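Local atomic coordinates of BIFUNCTIONAL PROTEIN Proline utilization A (PutA) (Corynebacterium freiburgense, PDB entry 5UX5), a protein that probably oxidises proline to glutamate in two steps, through an FAD-dependent proline dehydrogenase and an NAD-dependent aldehyde dehydrogenase joined in one chain. Residues 522-527 against 566-571; 528-533 against 635-640. All blocks are in the same frame, centred on the assembly; numbering follows the deposited sequence.

Interaction 1. Residues 522-527 against 566-571; sequences ALLQRA and YYARCA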
loop_
_atom_site.group_PDB
_atom_site.type_symbol
_atom_site.label_atom_id
_atom_site.label_comp_id
_atom_site.label_asym_id
_atom_site.label_seq_id
_atom_site.Cartn_x
_atom_site.Cartn_y
_atom_site.Cartn_z
ATOM N N ALA A 522 -16.792 -24.629 -1.456
ATOM C CA ALA A 522 -16.996 -24.466 -2.887
ATOM C C ALA A 522 -17.780 -23.202 -3.195
ATOM O O ALA A 522 -17.510 -22.524 -4.195
ATOM C CB ALA A 522 -17.699 -25.700 -3.447
ATOM N N LEU A 523 -18.782 -22.891 -2.373
ATOM C CA LEU A 523 -19.533 -21.664 -2.577
ATOM C C LEU A 523 -18.647 -20.448 -2.352
ATOM O O LEU A 523 -18.691 -19.494 -3.137
ATOM C CB LEU A 523 -20.745 -21.616 -1.653
ATOM C CG LEU A 523 -21.912 -22.535 -2.004
ATOM C CD1 LEU A 523 -23.003 -22.355 -1.017
ATOM C CD2 LEU A 523 -22.411 -22.274 -3.375
ATOM N N LEU A 524 -17.823 -20.458 -1.295
ATOM C CA LEU A 524 -16.987 -19.288 -1.052
ATOM C C LEU A 524 -15.998 -19.075 -2.195
ATOM O O LEU A 524 -15.835 -17.948 -2.683
ATOM C CB LEU A 524 -16.256 -19.428 0.272
ATOM C CG LEU A 524 -17.213 -19.286 1.446
ATOM C CD1 LEU A 524 -16.575 -19.749 2.791
ATOM C CD2 LEU A 524 -17.671 -17.868 1.507
ATOM N N GLN A 525 -15.382 -20.159 -2.679
ATOM C CA GLN A 525 -14.399 -20.031 -3.741
ATOM C C GLN A 525 -15.061 -19.504 -4.996
ATOM O O GLN A 525 -14.519 -18.630 -5.680
ATOM C CB GLN A 525 -13.726 -21.380 -3.999
ATOM C CG GLN A 525 -12.840 -21.904 -2.857
ATOM C CD GLN A 525 -11.562 -21.102 -2.666
ATOM O OE1 GLN A 525 -11.257 -20.185 -3.438
ATOM N NE2 GLN A 525 -10.801 -21.447 -1.634
ATOM N N ARG A 526 -16.273 -19.971 -5.264
ATOM C CA ARG A 526 -17.025 -19.472 -6.399
ATOM C C ARG A 526 -17.422 -18.015 -6.185
ATOM O O ARG A 526 -17.423 -17.212 -7.133
ATOM C CB ARG A 526 -18.256 -20.351 -6.597
ATOM C CG ARG A 526 -18.416 -20.828 -8.006
ATOM C CD ARG A 526 -18.987 -22.213 -8.009
ATOM N NE ARG A 526 -20.406 -22.178 -7.704
ATOM C CZ ARG A 526 -20.996 -23.024 -6.874
ATOM N NH1 ARG A 526 -20.272 -23.961 -6.260
ATOM N NH2 ARG A 526 -22.300 -22.924 -6.651
ATOM N N ALA A 527 -17.764 -17.656 -4.940
ATOM C CA ALA A 527 -18.097 -16.272 -4.630
ATOM C C ALA A 527 -16.920 -15.358 -4.906
ATOM O O ALA A 527 -17.092 -14.230 -5.375
ATOM C CB ALA A 527 -18.549 -16.152 -3.178
ATOM N N TYR A 566 -9.710 -16.718 2.029
ATOM C CA TYR A 566 -9.084 -16.940 3.326
ATOM C C TYR A 566 -10.028 -17.675 4.277
ATOM O O TYR A 566 -9.639 -18.666 4.901
ATOM C CB TYR A 566 -8.646 -15.615 3.934
ATOM C CG TYR A 566 -7.879 -15.786 5.214
ATOM C CD1 TYR A 566 -6.622 -16.333 5.189
ATOM C CD2 TYR A 566 -8.398 -15.394 6.450
ATOM C CE1 TYR A 566 -5.882 -16.503 6.332
ATOM C CE2 TYR A 566 -7.639 -15.557 7.637
ATOM C CZ TYR A 566 -6.384 -16.118 7.560
ATOM O OH TYR A 566 -5.579 -16.317 8.664
ATOM N N TYR A 567 -11.273 -17.196 4.415
ATOM C CA TYR A 567 -12.180 -17.838 5.365
ATOM C C TYR A 567 -12.592 -19.216 4.884
ATOM O O TYR A 567 -12.932 -20.073 5.707
ATOM C CB TYR A 567 -13.414 -16.973 5.659
ATOM C CG TYR A 567 -13.106 -15.657 6.389
ATOM C CD1 TYR A 567 -12.066 -15.565 7.312
ATOM C CD2 TYR A 567 -13.846 -14.505 6.136
ATOM C CE1 TYR A 567 -11.779 -14.358 7.960
ATOM C CE2 TYR A 567 -13.567 -13.295 6.793
ATOM C CZ TYR A 567 -12.530 -13.230 7.706
ATOM O OH TYR A 567 -12.239 -12.033 8.352
ATOM N N ALA A 568 -12.552 -19.457 3.569
ATOM C CA ALA A 568 -12.721 -20.823 3.068
ATOM C C ALA A 568 -11.633 -21.753 3.608
ATOM O O ALA A 568 -11.929 -22.837 4.122
ATOM C CB ALA A 568 -12.730 -20.831 1.546
ATOM N N ARG A 569 -10.364 -21.344 3.497
ATOM C CA ARG A 569 -9.277 -22.133 4.069
ATOM C C ARG A 569 -9.460 -22.304 5.568
ATOM O O ARG A 569 -9.234 -23.395 6.099
ATOM C CB ARG A 569 -7.915 -21.484 3.786
ATOM C CG ARG A 569 -7.128 -22.055 2.607
ATOM C CD ARG A 569 -5.824 -21.246 2.378
ATOM N NE ARG A 569 -5.301 -20.664 3.628
ATOM C CZ ARG A 569 -4.146 -20.000 3.759
ATOM N NH1 ARG A 569 -3.335 -19.806 2.714
ATOM N NH2 ARG A 569 -3.804 -19.530 4.959
ATOM N N CYS A 570 -9.877 -21.244 6.269
ATOM C CA CYS A 570 -10.061 -21.338 7.718
ATOM C C CYS A 570 -11.130 -22.353 8.074
ATOM O O CYS A 570 -11.025 -23.055 9.083
ATOM C CB CYS A 570 -10.435 -19.987 8.304
ATOM S SG CYS A 570 -9.083 -18.920 8.463
ATOM N N ALA A 571 -12.188 -22.412 7.274
ATOM C CA ALA A 571 -13.271 -23.328 7.568
ATOM C C ALA A 571 -12.768 -24.765 7.567
ATOM O O ALA A 571 -13.118 -25.565 8.449
ATOM C CB ALA A 571 -14.398 -23.127 6.559
#
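Leu-524 and Gln-525 meet Ala-568 from two directions. The Leu-524 CB atom faces the methyl of Ala-568 directly, with Leu-524 CB to Ala-568 CB at 4.0 Å. Leu-524 CD1 reaches further and lies by the backbone of the other helix, 4.0 Å from Ala-568 CA. Gln-525 starts out pointing along the interface rather than into it. Its CG stands beside the backbone N, and a bend at chi2 (-70°) swings the amide back across. The Gln-525 NE2 atom then sits 3.8 Å from Ala-568 CB, a van der Waals contact. The alanine methyl thus touches an aliphatic chain and an amide nitrogen. Its small size lets the backbones come close, with Leu-524 CA and Ala-568 CA 6.1 Å apart. Helices 517-533 and 550-574 pack here in the aldehyde dehydrogenase part of the chain, in the region with the Rossmann fold that binds NAD. Helix 599-611 covers the Leu-524 side, where Phe-606 and Ala-610 touch the leucine. On the glutamine side, OE1 accepts a weak hydrogen bond from Arg-565 of helix 550-574. Tyr-567 turns its ring away from helix 517-533, and its hydroxyl is hydrogen-bonded to the backbone N of Gly-902.

Interaction 2. Residues 528-533 against 635-640; sequences ADELEN and RKAGIG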
loop_
_atom_site.group_PDB
_atom_site.type_symbol
_atom_site.label_atom_id
_atom_site.label_comp_id
_atom_site.label_asym_id
_atom_site.label_seq_id
_atom_site.Cartn_x
_atom_site.Cartn_y
_atom_site.Cartn_z
ATOM N N ALA A 528 -15.706 -15.829 -4.628
ATOM C CA ALA A 528 -14.544 -15.007 -4.914
ATOM C C ALA A 528 -14.320 -14.882 -6.426
ATOM O O ALA A 528 -13.987 -13.799 -6.922
ATOM C CB ALA A 528 -13.324 -15.575 -4.189
ATOM N N ASP A 529 -14.533 -15.962 -7.182
ATOM C CA ASP A 529 -14.427 -15.868 -8.637
ATOM C C ASP A 529 -15.426 -14.866 -9.199
ATOM O O ASP A 529 -15.076 -14.054 -10.067
ATOM C CB ASP A 529 -14.650 -17.237 -9.288
ATOM C CG ASP A 529 -13.487 -18.199 -9.080
ATOM O OD1 ASP A 529 -12.441 -17.782 -8.533
ATOM O OD2 ASP A 529 -13.624 -19.380 -9.472
ATOM N N GLU A 530 -16.678 -14.907 -8.705
ATOM C CA GLU A 530 -17.731 -14.028 -9.218
ATOM C C GLU A 530 -17.537 -12.584 -8.781
ATOM O O GLU A 530 -17.868 -11.658 -9.530
ATOM C CB GLU A 530 -19.109 -14.503 -8.766
ATOM C CG GLU A 530 -19.577 -15.812 -9.369
ATOM C CD GLU A 530 -19.815 -15.699 -10.849
ATOM O OE1 GLU A 530 -19.792 -14.566 -11.385
ATOM O OE2 GLU A 530 -20.018 -16.756 -11.485
ATOM N N LEU A 531 -17.002 -12.358 -7.587
ATOM C CA LEU A 531 -16.689 -10.986 -7.215
ATOM C C LEU A 531 -15.697 -10.390 -8.196
ATOM O O LEU A 531 -15.872 -9.252 -8.643
ATOM C CB LEU A 531 -16.147 -10.921 -5.784
ATOM C CG LEU A 531 -17.198 -11.052 -4.696
ATOM C CD1 LEU A 531 -16.525 -11.158 -3.356
ATOM C CD2 LEU A 531 -18.076 -9.839 -4.737
ATOM N N GLU A 532 -14.677 -11.167 -8.580
ATOM C CA GLU A 532 -13.669 -10.688 -9.527
ATOM C C GLU A 532 -14.296 -10.287 -10.866
ATOM O O GLU A 532 -13.930 -9.257 -11.435
ATOM C CB GLU A 532 -12.594 -11.764 -9.721
ATOM C CG GLU A 532 -11.383 -11.301 -10.491
ATOM C CD GLU A 532 -10.683 -10.106 -9.839
ATOM O OE1 GLU A 532 -10.926 -8.961 -10.312
ATOM O OE2 GLU A 532 -9.912 -10.313 -8.855
ATOM N N ASN A 533 -15.286 -11.061 -11.346
ATOM C CA ASN A 533 -15.950 -10.790 -12.620
ATOM C C ASN A 533 -16.706 -9.465 -12.615
ATOM O O ASN A 533 -16.891 -8.856 -13.673
ATOM C CB ASN A 533 -16.918 -11.923 -12.964
ATOM C CG ASN A 533 -16.225 -13.245 -13.144
ATOM O OD1 ASN A 533 -15.038 -13.302 -13.461
ATOM N ND2 ASN A 533 -16.949 -14.325 -12.892
ATOM N N ARG A 635 -25.104 -14.396 -5.460
ATOM C CA ARG A 635 -26.180 -15.138 -6.101
ATOM C C ARG A 635 -25.657 -15.906 -7.309
ATOM O O ARG A 635 -25.928 -17.106 -7.452
ATOM C CB ARG A 635 -27.325 -14.195 -6.457
ATOM C CG ARG A 635 -27.898 -13.465 -5.241
ATOM C CD ARG A 635 -28.697 -14.435 -4.416
ATOM N NE ARG A 635 -29.427 -13.825 -3.308
ATOM C CZ ARG A 635 -29.225 -14.098 -2.024
ATOM N NH1 ARG A 635 -28.298 -14.962 -1.659
ATOM N NH2 ARG A 635 -29.958 -13.515 -1.102
ATOM N N LYS A 636 -24.847 -15.261 -8.152
ATOM C CA LYS A 636 -24.245 -15.998 -9.261
ATOM C C LYS A 636 -23.445 -17.183 -8.752
ATOM O O LYS A 636 -23.416 -18.232 -9.406
ATOM C CB LYS A 636 -23.371 -15.085 -10.128
ATOM C CG LYS A 636 -24.035 -14.682 -11.446
ATOM C CD LYS A 636 -23.428 -13.407 -12.074
ATOM C CE LYS A 636 -24.518 -12.455 -12.653
ATOM N NZ LYS A 636 -25.702 -13.157 -13.286
ATOM N N ALA A 637 -22.850 -17.057 -7.561
ATOM C CA ALA A 637 -22.000 -18.101 -7.000
ATOM C C ALA A 637 -22.772 -19.287 -6.445
ATOM O O ALA A 637 -22.153 -20.312 -6.146
ATOM C CB ALA A 637 -21.117 -17.530 -5.892
ATOM N N GLY A 638 -24.089 -19.183 -6.311
ATOM C CA GLY A 638 -24.882 -20.231 -5.711
ATOM C C GLY A 638 -25.290 -19.959 -4.284
ATOM O O GLY A 638 -25.942 -20.812 -3.673
ATOM N N ILE A 639 -24.933 -18.800 -3.734
ATOM C CA ILE A 639 -25.299 -18.455 -2.366
ATOM C C ILE A 639 -26.658 -17.774 -2.441
ATOM O O ILE A 639 -26.761 -16.569 -2.659
ATOM C CB ILE A 639 -24.255 -17.568 -1.714
ATOM C CG1 ILE A 639 -22.889 -18.269 -1.745
ATOM C CG2 ILE A 639 -24.714 -17.216 -0.318
ATOM C CD1 ILE A 639 -21.716 -17.362 -1.443
ATOM N N GLY A 640 -27.719 -18.563 -2.270
ATOM C CA GLY A 640 -29.078 -18.105 -2.496
ATOM C C GLY A 640 -29.756 -17.569 -1.242
ATOM O O GLY A 640 -29.144 -17.389 -0.187
#
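Glu-530 lays its side chain against Lys-636 and Ala-637, where helix 624-636 gives way to a turn. In the close part the carboxylate lies against the first methylene of Lys-636, with Glu-530 CD 3.7 Å from Lys-636 CB. The aliphatic part is Glu-530 CG, 4.2 Å from Ala-637 CB. The glutamate chain is bent at chi2 (-66°), which brings its carboxylate over the start of the lysine chain. The two side chains cross at about a right angle. On this packed side Ala-637 is buried and also touches Arg-526 and Ala-527 of helix 517-533. The turn itself is a Schellman motif, with Gly-638 at positive phi (102°) just after the helix. The other side is looser. Lys-636 is exposed and its chain leads away, leaving Lys-636 NZ 6.4 Å from Glu-530 OE1. Asn-533, nearly one turn further along the same helix, holds the carboxylate instead. Asn-533 ND2 donates to Glu-530 OE1 at 3.2 Å, coming from above the carboxylate plane. The carboxylate therefore meets the carbon chain of the lysine and not its ammonium group. Attraction between the opposite charges is probably modest and long-range.

Helix 517-533 serves both contacts, first through 522-527 and then through 528-533, and their centres lie 11 Å apart. Interaction 1 is the more buried and joins this helix to helix 550-574. Interaction 2 is partly exposed and joins it to the end of helix 624-636. Apolar side chains, a leucine on an alanine, dominate the first, with an amide at its margin; the second sets a carboxylate against the carbon chain of a lysine, beside an alanine. The two also touch each other, since Leu-523 CD2 is 3.4 Å from Ala-637 O. Helix 599-611 runs behind both, and its Phe-606 also meets Leu-531. The same Arg-565 that reaches interaction 1 also forms a salt bridge with Asp-529.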